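Local structure of deoxyhypusine hydroxylase (Homo sapiens, 4D50) at residues Q24-R29 with S277-L282; E62-L67 with P77-V82; P106-I111 with R132-L137; E194-L199 with G219-E224. The protein catalyses, with two irons, the O2-dependent hydroxylation of deoxyhypusine in the translation factor eIF5A, the second step in forming hypusine. All blocks are in the same frame, centred on the assembly; numbering follows the deposited sequence.

Contact 1. Residues Q24-R29 with S277-L282. With GAI (guanidine), chain F.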
# COMPACT_ATOMS: atom_id res chain seq x y z
N GLN A 24 0.57 -22.96 2.76
CA GLN A 24 1.83 -22.51 2.29
C GLN A 24 2.36 -21.46 3.28
O GLN A 24 1.59 -20.73 3.83
CB GLN A 24 1.68 -21.84 0.91
CG GLN A 24 1.57 -22.81 -0.27
CD GLN A 24 2.88 -23.48 -0.65
OE1 GLN A 24 3.98 -23.08 -0.23
NE2 GLN A 24 2.78 -24.49 -1.49
N PRO A 25 3.66 -21.40 3.48
CA PRO A 25 4.15 -20.29 4.33
C PRO A 25 3.76 -18.93 3.73
O PRO A 25 3.72 -18.79 2.52
CB PRO A 25 5.64 -20.43 4.28
CG PRO A 25 5.94 -21.45 3.27
CD PRO A 25 4.74 -22.28 3.04
N LEU A 26 3.50 -17.96 4.59
CA LEU A 26 3.06 -16.64 4.17
C LEU A 26 4.01 -16.00 3.15
O LEU A 26 3.57 -15.33 2.17
CB LEU A 26 2.93 -15.75 5.41
CG LEU A 26 2.03 -14.51 5.29
CD1 LEU A 26 0.64 -14.92 4.78
CD2 LEU A 26 1.94 -13.78 6.64
N GLN A 27 5.31 -16.17 3.32
CA GLN A 27 6.24 -15.50 2.43
C GLN A 27 6.10 -16.07 1.01
O GLN A 27 6.26 -15.34 0.04
CB GLN A 27 7.68 -15.61 2.94
CG GLN A 27 8.27 -17.03 2.88
CD GLN A 27 9.78 -17.04 2.65
OE1 GLN A 27 10.52 -17.69 3.38
NE2 GLN A 27 10.23 -16.32 1.63
N ALA A 28 5.77 -17.35 0.90
CA ALA A 28 5.55 -18.05 -0.36
C ALA A 28 4.28 -17.60 -1.07
O ALA A 28 4.24 -17.46 -2.28
CB ALA A 28 5.47 -19.54 -0.13
N ARG A 29 3.25 -17.33 -0.29
CA ARG A 29 2.05 -16.80 -0.85
C ARG A 29 2.25 -15.34 -1.23
O ARG A 29 1.69 -14.91 -2.23
CB ARG A 29 0.93 -16.96 0.15
CG ARG A 29 0.70 -18.43 0.64
CD ARG A 29 -0.34 -18.47 1.74
NE ARG A 29 -1.67 -18.27 1.22
CZ ARG A 29 -2.77 -18.10 1.91
NH1 ARG A 29 -2.76 -18.14 3.24
NH2 ARG A 29 -3.94 -17.94 1.31
N SER A 277 3.77 -8.95 9.25
CA SER A 277 4.68 -8.04 8.51
C SER A 277 6.13 -8.28 8.86
O SER A 277 7.00 -8.34 7.97
CB SER A 277 4.37 -6.53 8.66
OG SER A 277 3.16 -6.31 7.99
N CYS A 278 6.42 -8.49 10.18
CA CYS A 278 7.80 -8.75 10.59
C CYS A 278 8.38 -10.08 10.04
O CYS A 278 9.52 -10.15 9.57
CB CYS A 278 7.91 -8.68 12.14
SG CYS A 278 7.61 -7.11 12.89
N GLU A 279 7.57 -11.13 10.10
CA GLU A 279 7.82 -12.42 9.46
C GLU A 279 8.19 -12.41 8.00
O GLU A 279 9.25 -12.89 7.60
CB GLU A 279 6.62 -13.35 9.66
CG GLU A 279 6.76 -14.72 8.93
CD GLU A 279 5.54 -15.61 9.01
OE1 GLU A 279 4.59 -15.32 9.76
OE2 GLU A 279 5.49 -16.63 8.30
N VAL A 280 7.33 -11.79 7.20
CA VAL A 280 7.55 -11.65 5.80
C VAL A 280 8.83 -10.84 5.53
O VAL A 280 9.63 -11.25 4.68
CB VAL A 280 6.29 -11.05 5.11
CG1 VAL A 280 6.56 -10.71 3.65
CG2 VAL A 280 5.15 -12.07 5.21
N ALA A 281 9.04 -9.74 6.27
CA ALA A 281 10.22 -8.88 6.07
C ALA A 281 11.51 -9.66 6.36
O ALA A 281 12.46 -9.65 5.53
CB ALA A 281 10.14 -7.61 6.91
N LEU A 282 11.50 -10.37 7.49
CA LEU A 282 12.67 -11.19 7.86
C LEU A 282 12.88 -12.31 6.88
O LEU A 282 14.01 -12.58 6.52
CB LEU A 282 12.54 -11.68 9.28
CG LEU A 282 12.61 -10.58 10.36
CD1 LEU A 282 12.11 -11.05 11.71
CD2 LEU A 282 13.98 -9.90 10.50
C GAI F . 12.12 -14.95 9.97
N1 GAI F . 12.88 -15.19 8.98
N2 GAI F . 12.67 -14.91 11.16
N3 GAI F . 10.81 -14.71 9.86
O HOH W 1 3.68 -18.70 7.37
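L26 and E279 meet where two ends of an all-helical chain of HEAT-like repeats come together. L26 begins helix 26-39; E279 and V280 belong to helix 272-289, the last of the chain. The apolar part is small. CD2 of L26 packs on CG2 of V280 at 3.9 Å, and the two side chains cross at about a right angle. CG of L26 lies anti to its backbone nitrogen (chi1 -159°), which brings the isobutyl group up to the valine.

The polar part runs through water. L26 N, in the first turn of its helix just after P25 at the N-cap, donates a hydrogen bond to a water at 2.9 Å. The same water donates to OE2 of E279, also at 2.9 Å. An extended side chain carries the E279 carboxylate across. This carboxylate, linked by the water to the N-terminal end of helix 26-39, is probably favoured by the helix dipole. S277 OG is hydrogen-bonded to ND1 of H245, an iron ligand.

A guanidine sits beside helix 272-289 and is also hydrogen-bonded to OD1 of D283. Its N3 gives a weak hydrogen bond to E279 O (3.3 Å, 131°), while its carbon lies 3.4 Å from L282 CB.

Contact 2. Residues E62-L67 with P77-V82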
# COMPACT_ATOMS: atom_id res chain seq x y z
N GLU A 62 -3.06 -6.83 0.80
CA GLU A 62 -2.03 -6.86 -0.29
C GLU A 62 -2.70 -7.29 -1.65
O GLU A 62 -2.35 -6.84 -2.75
CB GLU A 62 -0.93 -7.80 0.08
CG GLU A 62 0.48 -7.38 -0.28
CD GLU A 62 0.98 -6.27 0.63
OE1 GLU A 62 0.91 -6.39 1.87
OE2 GLU A 62 1.32 -5.22 0.07
N LEU A 63 -3.65 -8.19 -1.52
CA LEU A 63 -4.41 -8.60 -2.71
C LEU A 63 -5.01 -7.39 -3.31
O LEU A 63 -5.02 -7.21 -4.54
CB LEU A 63 -5.51 -9.58 -2.39
CG LEU A 63 -5.16 -10.85 -1.60
CD1 LEU A 63 -6.42 -11.58 -1.25
CD2 LEU A 63 -4.27 -11.72 -2.41
N ALA A 64 -5.69 -6.63 -2.46
CA ALA A 64 -6.38 -5.43 -3.01
C ALA A 64 -5.36 -4.44 -3.55
O ALA A 64 -5.61 -3.85 -4.63
CB ALA A 64 -7.24 -4.73 -1.94
N TYR A 65 -4.26 -4.21 -2.86
CA TYR A 65 -3.24 -3.31 -3.36
C TYR A 65 -2.74 -3.70 -4.75
O TYR A 65 -2.68 -2.91 -5.68
CB TYR A 65 -2.05 -3.28 -2.41
CG TYR A 65 -0.86 -2.49 -2.84
CD1 TYR A 65 -0.86 -1.10 -2.83
CD2 TYR A 65 0.24 -3.14 -3.42
CE1 TYR A 65 0.26 -0.37 -3.27
CE2 TYR A 65 1.36 -2.44 -3.81
CZ TYR A 65 1.34 -1.07 -3.82
OH TYR A 65 2.46 -0.43 -4.19
N CYS A 66 -2.50 -4.98 -4.92
CA CYS A 66 -2.02 -5.54 -6.19
C CYS A 66 -3.04 -5.32 -7.29
O CYS A 66 -2.63 -4.92 -8.37
CB CYS A 66 -1.63 -7.03 -6.11
SG CYS A 66 -0.07 -7.25 -5.23
N LEU A 67 -4.34 -5.53 -7.02
CA LEU A 67 -5.35 -5.34 -8.08
C LEU A 67 -5.39 -3.89 -8.49
O LEU A 67 -5.72 -3.53 -9.63
CB LEU A 67 -6.74 -5.80 -7.60
CG LEU A 67 -6.86 -7.34 -7.39
CD1 LEU A 67 -8.21 -7.68 -6.82
CD2 LEU A 67 -6.61 -8.13 -8.68
N PRO A 77 -15.34 -5.32 -10.07
CA PRO A 77 -16.38 -5.96 -9.29
C PRO A 77 -15.92 -6.57 -7.96
O PRO A 77 -16.58 -6.43 -6.97
CB PRO A 77 -16.95 -7.03 -10.24
CG PRO A 77 -16.64 -6.49 -11.58
CD PRO A 77 -15.29 -5.80 -11.46
N MET A 78 -14.79 -7.22 -7.94
CA MET A 78 -14.28 -7.88 -6.74
C MET A 78 -13.92 -6.80 -5.76
O MET A 78 -14.21 -6.93 -4.59
CB MET A 78 -13.04 -8.73 -7.05
CG MET A 78 -12.50 -9.48 -5.84
SD MET A 78 -13.57 -10.67 -4.99
CE MET A 78 -14.45 -11.55 -6.22
N LEU A 79 -13.31 -5.73 -6.24
CA LEU A 79 -12.84 -4.64 -5.31
C LEU A 79 -14.06 -3.90 -4.70
O LEU A 79 -14.05 -3.49 -3.54
CB LEU A 79 -11.94 -3.65 -5.99
CG LEU A 79 -10.56 -4.21 -6.33
CD1 LEU A 79 -9.78 -3.36 -7.31
CD2 LEU A 79 -9.77 -4.36 -5.03
N VAL A 80 -15.13 -3.79 -5.48
CA VAL A 80 -16.37 -3.23 -4.95
C VAL A 80 -16.90 -4.12 -3.81
O VAL A 80 -17.36 -3.62 -2.75
CB VAL A 80 -17.37 -2.94 -6.11
CG1 VAL A 80 -18.73 -2.56 -5.56
CG2 VAL A 80 -16.87 -1.80 -6.99
N ASP A 81 -16.97 -5.42 -4.06
CA ASP A 81 -17.47 -6.39 -3.10
C ASP A 81 -16.64 -6.28 -1.82
O ASP A 81 -17.21 -6.24 -0.76
CB ASP A 81 -17.37 -7.85 -3.59
CG ASP A 81 -18.36 -8.22 -4.68
OD1 ASP A 81 -19.28 -7.44 -4.93
OD2 ASP A 81 -18.22 -9.32 -5.28
N VAL A 82 -15.32 -6.17 -1.92
CA VAL A 82 -14.49 -5.97 -0.70
C VAL A 82 -14.75 -4.64 0.01
O VAL A 82 -14.87 -4.58 1.20
CB VAL A 82 -13.01 -6.15 -1.03
CG1 VAL A 82 -12.17 -5.78 0.19
CG2 VAL A 82 -12.75 -7.55 -1.51
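L79 reaches across to A64 and L67 inside the first HEAT-like PBS-type repeat, residues 59-85. The repeat is a helical hairpin, and helices 57-70 and 76-84 run antiparallel here. No hydrogen bond passes between the segments.

The contact is apolar. The L79 side chain has chi1 near -71° and presents both methyls to the facing helix. L79 CD1 lies 3.9 Å from L67 CB. L79 CD2 lies 4.0 Å from A64 CB. L67 and L79 cross obliquely, and A64 and L67 are one helical turn apart, so the leucine tip lies over the step between them. The small side chain of A64 goes with a close approach of the backbones: CA of A64 and CA of L79 are 6.9 Å apart. All three residues are buried. I48 of helix 42-50 also packs on L67, and L100 and I103 of helix 90-103 pack on L79.

The metal site is near. The A64 side chain is about 4 Å, nearest atoms, from that of the iron ligand E95, so this packing backs onto the ligand shell.

Ordinary helical bonding runs through both segments, including L67 N to L63 O at 3.1 Å. Between the leucine tips, L67 CD1 and L79 CD2 are 4.1 Å apart.

Contact 3. Residues P106-I111 with R132-L137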
# COMPACT_ATOMS: atom_id res chain seq x y z
N PRO A 106 -13.49 5.97 -14.28
CA PRO A 106 -14.57 6.77 -13.67
C PRO A 106 -15.92 6.06 -13.42
O PRO A 106 -16.77 6.61 -12.74
CB PRO A 106 -14.74 7.94 -14.64
CG PRO A 106 -14.15 7.49 -15.93
CD PRO A 106 -13.17 6.37 -15.66
N GLU A 107 -16.12 4.88 -13.99
CA GLU A 107 -17.24 3.98 -13.71
C GLU A 107 -17.48 3.84 -12.21
O GLU A 107 -18.59 3.70 -11.78
CB GLU A 107 -16.88 2.61 -14.27
CG GLU A 107 -17.82 1.44 -13.99
CD GLU A 107 -17.16 0.10 -14.28
OE1 GLU A 107 -16.33 0.04 -15.23
OE2 GLU A 107 -17.44 -0.89 -13.55
N VAL A 108 -16.39 3.90 -11.43
CA VAL A 108 -16.45 3.74 -9.96
C VAL A 108 -16.63 5.02 -9.19
O VAL A 108 -16.74 4.98 -7.98
CB VAL A 108 -15.20 2.98 -9.42
CG1 VAL A 108 -15.01 1.68 -10.16
CG2 VAL A 108 -13.91 3.82 -9.49
N LEU A 109 -16.76 6.16 -9.87
CA LEU A 109 -16.87 7.46 -9.09
C LEU A 109 -18.01 7.51 -8.14
O LEU A 109 -17.89 8.00 -7.03
CB LEU A 109 -17.07 8.64 -10.02
CG LEU A 109 -16.24 9.87 -10.05
CD1 LEU A 109 -17.06 10.92 -10.81
CD2 LEU A 109 -15.80 10.35 -8.68
N GLU A 110 -19.15 6.94 -8.53
CA GLU A 110 -20.35 7.11 -7.73
C GLU A 110 -20.24 6.32 -6.42
O GLU A 110 -20.58 6.84 -5.34
CB GLU A 110 -21.65 6.81 -8.55
CG GLU A 110 -22.15 8.01 -9.39
CD GLU A 110 -22.07 9.41 -8.67
OE1 GLU A 110 -22.79 9.65 -7.66
OE2 GLU A 110 -21.26 10.27 -9.11
N ILE A 111 -19.75 5.11 -6.51
CA ILE A 111 -19.49 4.29 -5.31
C ILE A 111 -18.44 4.94 -4.41
O ILE A 111 -18.56 4.91 -3.19
CB ILE A 111 -19.15 2.83 -5.63
CG1 ILE A 111 -19.08 2.04 -4.33
CG2 ILE A 111 -17.83 2.63 -6.34
CD1 ILE A 111 -19.65 0.63 -4.46
N ARG A 132 -10.93 12.57 -5.35
CA ARG A 132 -10.09 13.68 -5.81
C ARG A 132 -9.08 13.24 -6.91
O ARG A 132 -8.76 14.00 -7.83
CB ARG A 132 -9.32 14.25 -4.60
CG ARG A 132 -10.11 15.07 -3.57
CD ARG A 132 -10.69 16.36 -4.09
NE ARG A 132 -9.71 17.23 -4.74
CZ ARG A 132 -8.93 18.13 -4.12
NH1 ARG A 132 -8.95 18.30 -2.81
NH2 ARG A 132 -8.11 18.91 -4.87
N ARG A 133 -8.50 12.04 -6.76
CA ARG A 133 -7.59 11.51 -7.79
C ARG A 133 -8.35 11.33 -9.11
O ARG A 133 -7.89 11.77 -10.19
CB ARG A 133 -6.92 10.19 -7.36
CG ARG A 133 -6.04 9.60 -8.43
CD ARG A 133 -5.40 8.27 -7.97
NE ARG A 133 -5.36 7.30 -9.08
CZ ARG A 133 -4.48 7.28 -10.09
NH1 ARG A 133 -3.57 8.25 -10.23
NH2 ARG A 133 -4.59 6.34 -11.02
N LEU A 134 -9.54 10.76 -9.05
CA LEU A 134 -10.29 10.60 -10.31
C LEU A 134 -10.60 11.97 -10.96
O LEU A 134 -10.50 12.08 -12.18
CB LEU A 134 -11.53 9.77 -10.15
CG LEU A 134 -11.28 8.31 -9.81
CD1 LEU A 134 -12.60 7.57 -9.63
CD2 LEU A 134 -10.38 7.57 -10.78
N GLU A 135 -10.95 12.97 -10.16
CA GLU A 135 -11.19 14.29 -10.64
C GLU A 135 -9.93 14.90 -11.25
O GLU A 135 -10.00 15.61 -12.26
CB GLU A 135 -11.79 15.16 -9.54
CG GLU A 135 -13.18 14.58 -9.12
CD GLU A 135 -13.84 15.29 -7.95
OE1 GLU A 135 -13.12 15.96 -7.11
OE2 GLU A 135 -15.10 15.14 -7.89
N TRP A 136 -8.79 14.62 -10.65
CA TRP A 136 -7.52 15.11 -11.19
C TRP A 136 -7.22 14.50 -12.55
O TRP A 136 -6.94 15.18 -13.54
CB TRP A 136 -6.43 14.95 -10.14
CG TRP A 136 -5.13 15.66 -10.43
CD1 TRP A 136 -4.71 16.79 -9.90
CD2 TRP A 136 -4.12 15.23 -11.32
NE1 TRP A 136 -3.49 17.12 -10.35
CE2 TRP A 136 -3.11 16.17 -11.28
CE3 TRP A 136 -3.98 14.12 -12.16
CZ2 TRP A 136 -1.95 16.07 -12.01
CZ3 TRP A 136 -2.79 14.00 -12.93
CH2 TRP A 136 -1.81 15.00 -12.88
N LEU A 137 -7.36 13.19 -12.64
CA LEU A 137 -7.11 12.49 -13.86
C LEU A 137 -8.03 13.03 -14.99
O LEU A 137 -7.56 13.30 -16.11
CB LEU A 137 -7.44 11.03 -13.70
CG LEU A 137 -6.47 10.21 -12.84
CD1 LEU A 137 -7.10 8.83 -12.66
CD2 LEU A 137 -5.11 10.15 -13.50
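L134 puts one leucine side chain against V108 and L109, and nearly all of the touching is done at its tip. CB of L134 points to the facing segment but stays 4.6 Å from its nearest atom there, CD2 of L109. CG follows with chi1 -66°, anti to the carbonyl carbon, and carries the branch outward. From there CD1 does the work. CD1 of L134 lies 4.0 Å from CG2 of V108 and 4.3 Å from CG of L109, so it meets both neighbours at once. CA of L109 is equally near, so the methyl also rests on the backbone where the chain passes from a 3-10 turn into helix 109-115. CD2 of L134 turns off and is 5.3 Å from CG2 of V108. The V108 and L134 side chains cross at about a right angle.

No hydrogen bond links the segments. V108 and L134 are buried, and L109 is partly exposed.

The contact lies away from the iron site. It joins the second HEAT-like repeat, which holds residues 106-111, to the long helix 121-140 after it. V108 also packs on I76 of helix 76-84. From helix 121-140, R132 reaches F178 of helix 177-190.

Contact 4. Residues E194-L199 with G219-E224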
# COMPACT_ATOMS: atom_id res chain seq x y z
N GLU A 194 17.00 15.56 4.29
CA GLU A 194 16.08 16.56 4.76
C GLU A 194 14.61 16.15 4.47
O GLU A 194 13.73 16.33 5.30
CB GLU A 194 16.36 17.92 4.08
CG GLU A 194 15.71 19.09 4.77
CD GLU A 194 15.59 20.40 3.93
OE1 GLU A 194 16.11 20.49 2.81
OE2 GLU A 194 14.91 21.32 4.40
N ALA A 195 14.35 15.63 3.29
CA ALA A 195 12.97 15.23 2.94
C ALA A 195 12.53 13.98 3.76
O ALA A 195 11.39 13.95 4.20
CB ALA A 195 12.81 14.99 1.46
N ALA A 196 13.45 13.06 3.99
CA ALA A 196 13.21 11.83 4.82
C ALA A 196 12.75 12.20 6.21
O ALA A 196 11.76 11.68 6.73
CB ALA A 196 14.42 10.95 4.86
N LEU A 197 13.46 13.16 6.83
CA LEU A 197 13.06 13.61 8.14
C LEU A 197 11.83 14.46 8.19
O LEU A 197 11.12 14.49 9.20
CB LEU A 197 14.28 14.31 8.78
CG LEU A 197 15.59 13.57 8.81
CD1 LEU A 197 16.64 14.56 9.26
CD2 LEU A 197 15.52 12.40 9.80
N ALA A 198 11.58 15.28 7.14
CA ALA A 198 10.35 16.00 7.06
C ALA A 198 9.13 15.00 6.98
O ALA A 198 8.19 15.11 7.71
CB ALA A 198 10.37 16.92 5.89
N LEU A 199 9.29 13.98 6.15
CA LEU A 199 8.30 12.91 6.04
C LEU A 199 8.06 12.30 7.43
O LEU A 199 6.91 12.14 7.88
CB LEU A 199 8.74 11.89 5.00
CG LEU A 199 8.40 12.32 3.57
CD1 LEU A 199 9.15 11.45 2.60
CD2 LEU A 199 6.91 12.22 3.20
N GLY A 219 9.24 3.75 3.27
CA GLY A 219 9.69 2.48 2.79
C GLY A 219 10.06 2.52 1.32
O GLY A 219 10.99 1.80 0.85
N GLN A 220 9.42 3.42 0.54
CA GLN A 220 9.76 3.54 -0.89
C GLN A 220 11.03 4.32 -1.04
O GLN A 220 11.92 3.87 -1.83
CB GLN A 220 8.65 4.28 -1.63
CG GLN A 220 7.38 3.52 -1.83
CD GLN A 220 6.48 4.29 -2.80
OE1 GLN A 220 6.07 5.43 -2.55
NE2 GLN A 220 6.23 3.68 -3.92
N LEU A 221 11.13 5.44 -0.32
CA LEU A 221 12.30 6.33 -0.34
C LEU A 221 13.53 5.55 0.19
O LEU A 221 14.63 5.65 -0.37
CB LEU A 221 12.11 7.52 0.55
CG LEU A 221 13.22 8.55 0.62
CD1 LEU A 221 13.66 9.06 -0.78
CD2 LEU A 221 12.74 9.69 1.44
N GLN A 222 13.30 4.71 1.19
CA GLN A 222 14.39 3.80 1.60
C GLN A 222 15.61 4.55 2.12
O GLN A 222 16.75 4.01 2.07
CB GLN A 222 14.79 2.82 0.44
CG GLN A 222 14.26 1.42 0.62
CD GLN A 222 14.88 0.41 -0.34
OE1 GLN A 222 14.20 -0.21 -1.13
NE2 GLN A 222 16.20 0.23 -0.26
N HIS A 223 15.44 5.76 2.63
CA HIS A 223 16.54 6.52 3.15
C HIS A 223 16.70 6.20 4.64
O HIS A 223 15.74 6.26 5.43
CB HIS A 223 16.36 8.00 3.04
CG HIS A 223 17.63 8.76 3.22
ND1 HIS A 223 18.25 8.93 4.45
CD2 HIS A 223 18.44 9.36 2.32
CE1 HIS A 223 19.37 9.62 4.30
NE2 HIS A 223 19.50 9.90 3.02
N GLU A 224 17.93 5.85 5.01
CA GLU A 224 18.23 5.33 6.33
C GLU A 224 18.01 6.34 7.48
O GLU A 224 17.92 5.94 8.65
CB GLU A 224 19.70 4.84 6.29
CG GLU A 224 20.08 3.70 7.22
CD GLU A 224 21.51 3.22 6.99
OE1 GLU A 224 21.98 3.18 5.82
OE2 GLU A 224 22.17 2.85 8.01
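L199 N donates to A195 O at 2.9 Å, the shortest polar bond of the contact, and so holds the turn of helix 193-201 that faces L221. It is a bond within one helix. Between the segments there is no hydrogen bond, and the meeting is mainly apolar.

L221 is the last residue of helix 208-221. Its CG stands anti to the backbone nitrogen (chi1 -179°), which sends CD2 toward the other helix. CD2 of L221 lies 4.0 Å from CB of A196 and equally far from A196 CA, so the methyl sits close against the backbone of that helix. The same CD2 of L221 is 4.2 Å from CD1 of L199, one turn on.

A196 has a second neighbour. After L221 the chain leaves the helix at Q222, which has positive phi (63°). The turn brings H223 back toward helix 193-201, and CB of H223 rests 4.0 Å from CB of A196. A196 CB also approaches the imidazole obliquely. The CA atoms of A196 and H223 are 6.5 Å apart. The imidazole is held by its own chain: ND1 is hydrogen-bonded to A225 N.

The contact ties the third HEAT-like repeat (residues 194-199) to residues 219-224 of the fourth, at the end of helix 208-221. L199 also packs on M184 and L187 of helix 177-190 and on V217 and L218.

With mainly apolar groups meeting, cohesion should come from shape and exclusion of water. The polar end of H223 is engaged within its own chain, by A225 N, and adds no bond across the contact.

Overall arrangement
Near the N terminus, residues 24-29 open contact 1, which closes only at residues 277-282. It brings helix 26-39 to the last helix, and its loop encloses the other three contacts. These follow in series without crossing. Contact 2 closes a short hairpin in the first HEAT-like repeat. Contact 3 joins the second repeat to helix 121-140. Contact 4 joins the third and fourth repeats. Contacts 2 and 3 touch directly, with V80 CG1 3.5 Å from I111 CD1, so their repeats stack as neighbours. Contacts 2 and 4 belong to different runs of repeats and lie on opposite sides of the chain's centre, about 28 Å apart between centres.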